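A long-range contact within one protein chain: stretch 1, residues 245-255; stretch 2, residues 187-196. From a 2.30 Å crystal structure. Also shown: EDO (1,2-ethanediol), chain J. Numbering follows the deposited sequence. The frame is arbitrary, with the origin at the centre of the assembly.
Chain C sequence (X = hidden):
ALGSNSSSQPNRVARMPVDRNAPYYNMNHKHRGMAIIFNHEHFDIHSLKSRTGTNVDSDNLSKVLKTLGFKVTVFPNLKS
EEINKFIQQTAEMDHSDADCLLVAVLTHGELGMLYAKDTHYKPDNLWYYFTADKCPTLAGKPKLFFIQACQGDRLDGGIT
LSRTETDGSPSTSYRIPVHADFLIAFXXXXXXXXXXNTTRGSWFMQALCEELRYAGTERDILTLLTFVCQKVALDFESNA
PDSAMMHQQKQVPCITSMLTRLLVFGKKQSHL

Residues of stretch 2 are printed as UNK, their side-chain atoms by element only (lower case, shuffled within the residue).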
ATOM      1  N   MET C 245      13.428  26.071  -5.130  1.00 27.66           N
ATOM      2  CA  MET C 245      12.537  24.995  -5.523  1.00 28.00           C
ATOM      3  C   MET C 245      12.575  23.777  -4.562  1.00 27.61           C
ATOM      4  O   MET C 245      11.565  23.072  -4.441  1.00 26.73           O
ATOM      5  CB  MET C 245      12.808  24.570  -6.987  1.00 29.30           C
ATOM      6  CG  MET C 245      13.823  23.443  -7.160  1.00 36.83           C
ATOM      7  SD  MET C 245      14.047  22.705  -8.854  1.00 40.92           S
ATOM      8  CE  MET C 245      12.390  22.147  -9.277  1.00 40.32           C
ATOM      9  N   MET C 246      13.712  23.532  -3.902  1.00 24.85           N
ATOM     10  CA  MET C 246      13.859  22.415  -2.950  1.00 25.48           C
ATOM     11  C   MET C 246      13.494  22.833  -1.506  1.00 27.73           C
ATOM     12  O   MET C 246      13.491  22.032  -0.578  1.00 25.04           O
ATOM     13  CB  MET C 246      15.301  21.929  -2.925  1.00 26.77           C
ATOM     14  CG  MET C 246      15.862  21.512  -4.275  1.00 30.28           C
ATOM     15  SD  MET C 246      14.867  20.220  -4.994  1.00 32.63           S
ATOM     16  CE  MET C 246      15.474  18.742  -3.985  1.00 34.19           C
ATOM     17  N   HIS C 247      13.167  24.100  -1.334  1.00 28.52           N
ATOM     18  CA  HIS C 247      12.899  24.624  -0.026  1.00 30.13           C
ATOM     19  C   HIS C 247      11.455  24.523   0.480  1.00 28.25           C
ATOM     20  O   HIS C 247      10.525  24.755  -0.259  1.00 26.39           O
ATOM     21  CB  HIS C 247      13.393  26.077   0.008  1.00 30.62           C
ATOM     22  CG  HIS C 247      13.443  26.658   1.382  1.00 36.12           C
ATOM     23  ND1 HIS C 247      14.177  26.087   2.402  1.00 33.06           N
ATOM     24  CD2 HIS C 247      12.821  27.740   1.916  1.00 35.88           C
ATOM     25  CE1 HIS C 247      14.001  26.796   3.503  1.00 38.37           C
ATOM     26  NE2 HIS C 247      13.183  27.803   3.234  1.00 35.56           N
ATOM     27  N   GLN C 248      11.307  24.190   1.764  1.00 27.97           N
ATOM     28  CA  GLN C 248      10.012  24.041   2.427  1.00 29.19           C
ATOM     29  C   GLN C 248       9.162  22.981   1.782  1.00 28.03           C
ATOM     30  O   GLN C 248       7.959  23.152   1.646  1.00 24.98           O
ATOM     31  CB  GLN C 248       9.243  25.369   2.412  1.00 34.38           C
ATOM     32  CG  GLN C 248      10.027  26.534   3.041  1.00 38.83           C
ATOM     33  CD  GLN C 248       9.211  27.807   3.096  1.00 43.40           C
ATOM     34  OE1 GLN C 248       9.760  28.895   3.041  1.00 45.43           O
ATOM     35  NE2 GLN C 248       7.884  27.672   3.204  1.00 47.08           N
ATOM     36  N   GLN C 249       9.786  21.885   1.376  1.00 26.71           N
ATOM     37  CA  GLN C 249       9.030  20.819   0.742  1.00 31.31           C
ATOM     38  C   GLN C 249       8.586  19.800   1.798  1.00 30.75           C
ATOM     39  O   GLN C 249       9.158  19.730   2.897  1.00 34.46           O
ATOM     40  CB  GLN C 249       9.863  20.184  -0.377  1.00 27.40           C
ATOM     41  CG  GLN C 249      10.354  21.230  -1.394  1.00 26.47           C
ATOM     42  CD  GLN C 249       9.207  21.832  -2.178  1.00 27.28           C
ATOM     43  OE1 GLN C 249       8.527  21.121  -2.904  1.00 26.49           O
ATOM     44  NE2 GLN C 249       8.971  23.140  -2.017  1.00 26.33           N
ATOM     45  N   LYS C 250       7.547  19.049   1.451  1.00 29.26           N
ATOM     46  CA  LYS C 250       6.909  18.053   2.314  1.00 26.04           C
ATOM     47  C   LYS C 250       7.050  16.658   1.737  1.00 26.28           C
ATOM     48  O   LYS C 250       7.482  16.475   0.577  1.00 26.70           O
ATOM     49  CB  LYS C 250       5.433  18.378   2.434  1.00 25.58           C
ATOM     50  CG  LYS C 250       5.187  19.781   2.947  1.00 27.85           C
ATOM     51  CD  LYS C 250       5.604  19.896   4.403  1.00 26.58           C
ATOM     52  CE  LYS C 250       4.493  19.332   5.318  1.00 24.99           C
ATOM     53  NZ  LYS C 250       5.026  19.136   6.679  1.00 23.02           N
ATOM     54  N   GLN C 251       6.647  15.677   2.532  1.00 24.83           N
ATOM     55  CA  GLN C 251       6.773  14.280   2.143  1.00 20.85           C
ATOM     56  C   GLN C 251       5.863  13.399   2.947  1.00 21.21           C
ATOM     57  O   GLN C 251       5.638  13.654   4.146  1.00 19.82           O
ATOM     58  CB  GLN C 251       8.211  13.822   2.386  1.00 18.33           C
ATOM     59  CG  GLN C 251       8.481  12.354   2.108  1.00 17.98           C
ATOM     60  CD  GLN C 251       9.918  11.953   2.414  1.00 18.13           C
ATOM     61  OE1 GLN C 251      10.848  12.743   2.218  1.00 20.79           O
ATOM     62  NE2 GLN C 251      10.115  10.712   2.889  1.00 18.07           N
ATOM     63  N   VAL C 252       5.306  12.392   2.275  1.00 21.00           N
ATOM     64  CA  VAL C 252       4.494  11.383   2.939  1.00 20.41           C
ATOM     65  C   VAL C 252       4.933   9.992   2.433  1.00 21.39           C
ATOM     66  O   VAL C 252       5.208   9.811   1.254  1.00 20.32           O
ATOM     67  CB  VAL C 252       2.952  11.584   2.748  1.00 21.95           C
ATOM     68  CG1 VAL C 252       2.502  11.331   1.261  1.00 21.05           C
ATOM     69  CG2 VAL C 252       2.208  10.632   3.692  1.00 17.23           C
ATOM     70  N   PRO C 253       5.033   8.999   3.342  1.00 22.54           N
ATOM     71  CA  PRO C 253       5.442   7.632   2.949  1.00 22.09           C
ATOM     72  C   PRO C 253       4.305   6.952   2.169  1.00 21.88           C
ATOM     73  O   PRO C 253       3.168   7.457   2.128  1.00 17.69           O
ATOM     74  CB  PRO C 253       5.693   6.914   4.291  1.00 19.61           C
ATOM     75  CG  PRO C 253       5.827   8.064   5.319  1.00 22.41           C
ATOM     76  CD  PRO C 253       4.836   9.104   4.805  1.00 20.87           C
ATOM     77  N   CYS C 254       4.638   5.806   1.565  1.00 23.48           N
ATOM     78  CA  CYS C 254       3.705   4.992   0.764  1.00 21.21           C
ATOM     79  C   CYS C 254       3.817   3.544   1.306  1.00 19.75           C
ATOM     80  O   CYS C 254       4.835   2.863   1.170  1.00 19.26           O
ATOM     81  CB  CYS C 254       4.101   5.084  -0.724  1.00 24.39           C
ATOM     82  SG  CYS C 254       2.854   4.344  -1.833  1.00 26.06           S
ATOM     83  N   ILE C 255       2.751   3.092   1.948  1.00 18.94           N
ATOM     84  CA  ILE C 255       2.721   1.795   2.596  1.00 13.92           C
ATOM     85  C   ILE C 255       1.898   0.872   1.757  1.00 15.29           C
ATOM     86  O   ILE C 255       0.691   1.111   1.593  1.00 13.93           O
ATOM     87  CB  ILE C 255       1.995   1.891   3.982  1.00 16.83           C
ATOM     88  CG1 ILE C 255       2.541   3.078   4.792  1.00 17.31           C
ATOM     89  CG2 ILE C 255       2.193   0.636   4.748  1.00 15.03           C
ATOM     90  CD1 ILE C 255       4.082   3.058   4.910  1.00 15.46           C
ATOM     91  N   UNK C 187       9.547   5.155   1.747  1.00 18.59           N
ATOM     92  CA  UNK C 187       9.676   6.445   2.413  1.00 17.83           C
ATOM     93  C   UNK C 187       8.860   7.513   1.712  1.00 19.88           C
ATOM     94  O   UNK C 187       8.489   8.513   2.302  1.00 19.43           O
ATOM     95  o   UNK C 187      11.654   7.030   1.057  1.00 18.50           O
ATOM     96  c   UNK C 187      11.145   6.898   2.395  1.00 17.33           C
ATOM     97  N   UNK C 188       8.583   7.292   0.436  1.00 20.58           N
ATOM     98  CA  UNK C 188       7.874   8.291  -0.343  1.00 21.62           C
ATOM     99  C   UNK C 188       6.978   7.664  -1.412  1.00 21.60           C
ATOM    100  O   UNK C 188       7.038   6.446  -1.712  1.00 19.93           O
ATOM    101  c   UNK C 188       8.917   9.276  -1.004  1.00 21.15           C
ATOM    102  o   UNK C 188       8.254  10.453  -1.440  1.00 27.53           O
ATOM    103  c   UNK C 188       9.593   8.610  -2.244  1.00 22.51           C
ATOM    104  N   UNK C 189       6.146   8.521  -1.972  1.00 20.87           N
ATOM    105  CA  UNK C 189       5.176   8.185  -3.008  1.00 23.15           C
ATOM    106  C   UNK C 189       5.872   7.970  -4.375  1.00 23.50           C
ATOM    107  O   UNK C 189       6.914   8.571  -4.661  1.00 21.58           O
ATOM    108  c   UNK C 189       3.118   9.194  -1.982  1.00 24.45           C
ATOM    109  c   UNK C 189       3.481   9.438  -4.392  1.00 29.15           C
ATOM    110  c   UNK C 189       4.146   9.366  -3.070  1.00 25.50           C
ATOM    111  N   UNK C 190       5.320   7.093  -5.236  1.00 22.56           N
ATOM    112  CA  UNK C 190       6.016   6.934  -6.519  1.00 21.41           C
ATOM    113  C   UNK C 190       6.151   8.251  -7.271  1.00 22.99           C
ATOM    114  O   UNK C 190       5.208   9.055  -7.345  1.00 22.87           O
ATOM    115  c   UNK C 190       5.142   5.924  -7.265  1.00 25.26           C
ATOM    116  c   UNK C 190       4.171   6.181  -5.117  1.00 17.74           C
ATOM    117  c   UNK C 190       4.522   5.085  -6.091  1.00 21.81           C
ATOM    118  N   UNK C 191       7.340   8.464  -7.831  1.00 25.67           N
ATOM    119  CA  UNK C 191       7.644   9.681  -8.567  1.00 24.42           C
ATOM    120  C   UNK C 191       8.306  10.798  -7.757  1.00 29.10           C
ATOM    121  O   UNK C 191       8.882  11.731  -8.342  1.00 29.99           O
ATOM    122  N   UNK C 192       8.285  10.696  -6.427  1.00 24.63           N
ATOM    123  CA  UNK C 192       8.811  11.772  -5.581  1.00 23.03           C
ATOM    124  C   UNK C 192      10.154  11.618  -4.936  1.00 23.25           C
ATOM    125  O   UNK C 192      10.655  10.510  -4.751  1.00 22.61           O
ATOM    126  c   UNK C 192       5.512  14.824  -5.712  1.00 29.18           C
ATOM    127  c   UNK C 192       4.751  12.683  -6.599  1.00 32.64           C
ATOM    128  c   UNK C 192       7.809  12.103  -4.465  1.00 20.48           C
ATOM    129  c   UNK C 192       4.653  14.081  -6.550  1.00 35.56           C
ATOM    130  c   UNK C 192       5.725  12.038  -5.836  1.00 28.59           C
ATOM    131  c   UNK C 192       6.610  12.766  -5.027  1.00 24.21           C
ATOM    132  c   UNK C 192       6.471  14.167  -4.966  1.00 24.70           C
ATOM    133  o   UNK C 192       3.777  14.721  -7.416  1.00 35.38           O
ATOM    134  N   UNK C 193      10.729  12.769  -4.586  1.00 25.52           N
ATOM    135  CA  UNK C 193      11.998  12.813  -3.857  1.00 25.68           C
ATOM    136  C   UNK C 193      11.713  12.288  -2.441  1.00 27.41           C
ATOM    137  O   UNK C 193      10.554  12.286  -1.967  1.00 25.04           O
ATOM    138  c   UNK C 193      13.176  14.822  -4.871  1.00 38.65           C
ATOM    139  c   UNK C 193      12.507  14.245  -3.676  1.00 31.13           C
ATOM    140  c   UNK C 193      14.404  14.321  -5.306  1.00 43.18           C
ATOM    141  c   UNK C 193      14.505  16.049  -7.053  1.00 50.78           C
ATOM    142  c   UNK C 193      12.613  15.923  -5.525  1.00 42.48           C
ATOM    143  c   UNK C 193      15.083  14.918  -6.392  1.00 50.19           C
ATOM    144  c   UNK C 193      13.263  16.545  -6.611  1.00 45.59           C
ATOM    145  N   UNK C 194      12.789  11.890  -1.762  1.00 26.99           N
ATOM    146  CA  UNK C 194      12.718  11.395  -0.391  1.00 26.05           C
ATOM    147  C   UNK C 194      13.782  12.186   0.357  1.00 24.72           C
ATOM    148  O   UNK C 194      14.906  12.296  -0.122  1.00 20.87           O
ATOM    149  c   UNK C 194      13.050   9.917  -0.367  1.00 24.84           C
ATOM    150  o   UNK C 194      12.753   9.393   0.879  1.00 24.26           O
ATOM    151  N   UNK C 195      13.436  12.729   1.519  1.00 22.99           N
ATOM    152  CA  UNK C 195      14.390  13.552   2.248  1.00 24.51           C
ATOM    153  C   UNK C 195      15.184  12.902   3.370  1.00 24.84           C
ATOM    154  O   UNK C 195      14.665  12.078   4.140  1.00 23.19           O
ATOM    155  c   UNK C 195      15.181  17.465   1.498  1.00 26.84           C
ATOM    156  c   UNK C 195      13.932  16.877   1.227  1.00 24.24           C
ATOM    157  c   UNK C 195      13.415  18.683  -0.387  1.00 19.13           C
ATOM    158  n   UNK C 195      11.935  16.742   0.215  1.00 23.83           N
ATOM    159  c   UNK C 195      14.638  19.236  -0.115  1.00 25.39           C
ATOM    160  c   UNK C 195      15.530  18.646   0.820  1.00 22.76           C
ATOM    161  c   UNK C 195      13.072  17.502   0.289  1.00 23.38           C
ATOM    162  c   UNK C 195      12.049  15.670   1.061  1.00 22.91           C
ATOM    163  c   UNK C 195      13.250  15.710   1.714  1.00 23.51           C
ATOM    164  c   UNK C 195      13.702  14.792   2.785  1.00 23.01           C
ATOM    165  N   UNK C 196      16.445  13.319   3.436  1.00 24.35           N
ATOM    166  CA  UNK C 196      17.449  12.862   4.397  1.00 26.12           C
ATOM    167  C   UNK C 196      18.197  14.048   5.047  1.00 24.86           C
ATOM    168  O   UNK C 196      18.647  14.973   4.365  1.00 28.46           O
ATOM    169  n   UNK C 196      22.251  12.368   2.598  1.00 33.06           N
ATOM    170  n   UNK C 196      20.580  10.812   2.274  1.00 29.09           N
ATOM    171  c   UNK C 196      18.466  11.954   3.666  1.00 25.31           C
ATOM    172  c   UNK C 196      21.383  11.751   1.787  1.00 32.30           C
ATOM    173  n   UNK C 196      21.253  12.141   0.509  1.00 32.11           N
ATOM    174  c   UNK C 196      19.720  11.467   4.493  1.00 29.22           C
ATOM    175  c   UNK C 196      20.536  10.408   3.677  1.00 29.01           C
TER
HETATM  176  C1  EDO J 507       6.276  12.935  -0.963  1.00 36.95           C
HETATM  177  O1  EDO J 507       6.011  11.520  -0.845  1.00 35.84           O
HETATM  178  C2  EDO J 507       4.978  13.664  -0.842  1.00 35.26           C
HETATM  179  O2  EDO J 507       4.244  13.420  -2.014  1.00 37.74           O
HETATM  180  O   HOH W   1       9.312  17.043  -1.468  1.00 18.89           O
HETATM  181  O   HOH W   2      12.846  10.061   4.224  1.00 21.32           O

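Position 187 carries one carbon and then one oxygen, a hydroxymethyl group; its CA-to-CB bond points away from stretch 1 overall, yet CB lies 4.0 Å from Gln251 NE2. This is serine. The backbone does more: Gln251 NE2 donates to Ser187 O (2.8 Å, 141°), and Pro253 CA approaches the same Ser187 O at 3.2 Å.

At position 188 a single carbon bears one oxygen and one carbon, and the oxygen lies 4.0 Å from Gln251 CG. That branching identifies threonine. Thr188 CA makes a CA-H...O contact with Val252 O (3.5 Å, 159° at H), and Thr188 O lies 3.4 Å from Cys254 CB.

Position 189 has three carbons, one carrying the other two, and no polar atom; one of the branch carbons packs 3.9 Å from Val252 CG1. This is valine, in rotamer t, and the packing atom is Val189 CG2.

Three carbons at position 190 close a ring onto the backbone N, and the ring carbon bonded to that N sits 4.0 Å from Cys254 SG. Only proline closes such a ring.

Position 191 has no side-chain atoms, and stretch 1 is out of reach; it is glycine. At phi/psi of 94/-14°, a CB would jam against the preceding carbonyl O, so the backbone itself calls for this residue.

Position 192 has one carbon, then a six-carbon ring bearing an oxygen, and does not touch stretch 1: tyrosine. Its N donates to Val189 O (3.1 Å), within a type II turn from Val189 to Tyr192.

Position 193 has the same ring without oxygen. Met246 CE stands over one face, 4.2 Å from the ring centroid and 15° off the normal, a CH-pi contact. This is phenylalanine.

Position 194 has one carbon then one oxygen, and its CA lies 3.5 Å from Gln251 OE1; it is serine again. Ser194 OG and Ser187 OG share a 2.6 Å hydrogen bond.

Position 195 has fused five- and six-membered rings holding eight carbons and one nitrogen; one ring carbon comes within 3.1 Å of Met246 O, and another lies 3.9 Å from Gln249 CB. This is tryptophan, the two carbons being CH2 and CZ2.

Position 196 extends through three carbons and a nitrogen to a carbon carrying two more nitrogens. Its CA-to-CB bond points away and it makes no contact with stretch 1: arginine, its guanidinium hydrogen-bonded elsewhere in the structure.

Gln251 is the polar centre of the contact. Its extended side chain donates through NE2 to Ser187 O and accepts at OE1 from Trp195 N (2.7 Å, 161°), so one amide ties together two separated points of stretch 2. Water 1 bridges Trp195 NE1 (3.1 Å) to Lys250 O (2.8 Å). Ethanediol O1 donates to Val252 O (2.8 Å) and accepts from Val189 N (3.2 Å), adding another bridge. Apolar packing by Met246, Val252 and Cys254 completes the 616 Å² interface.

Stretch 2, residues 187-196: STVPGYFSWR
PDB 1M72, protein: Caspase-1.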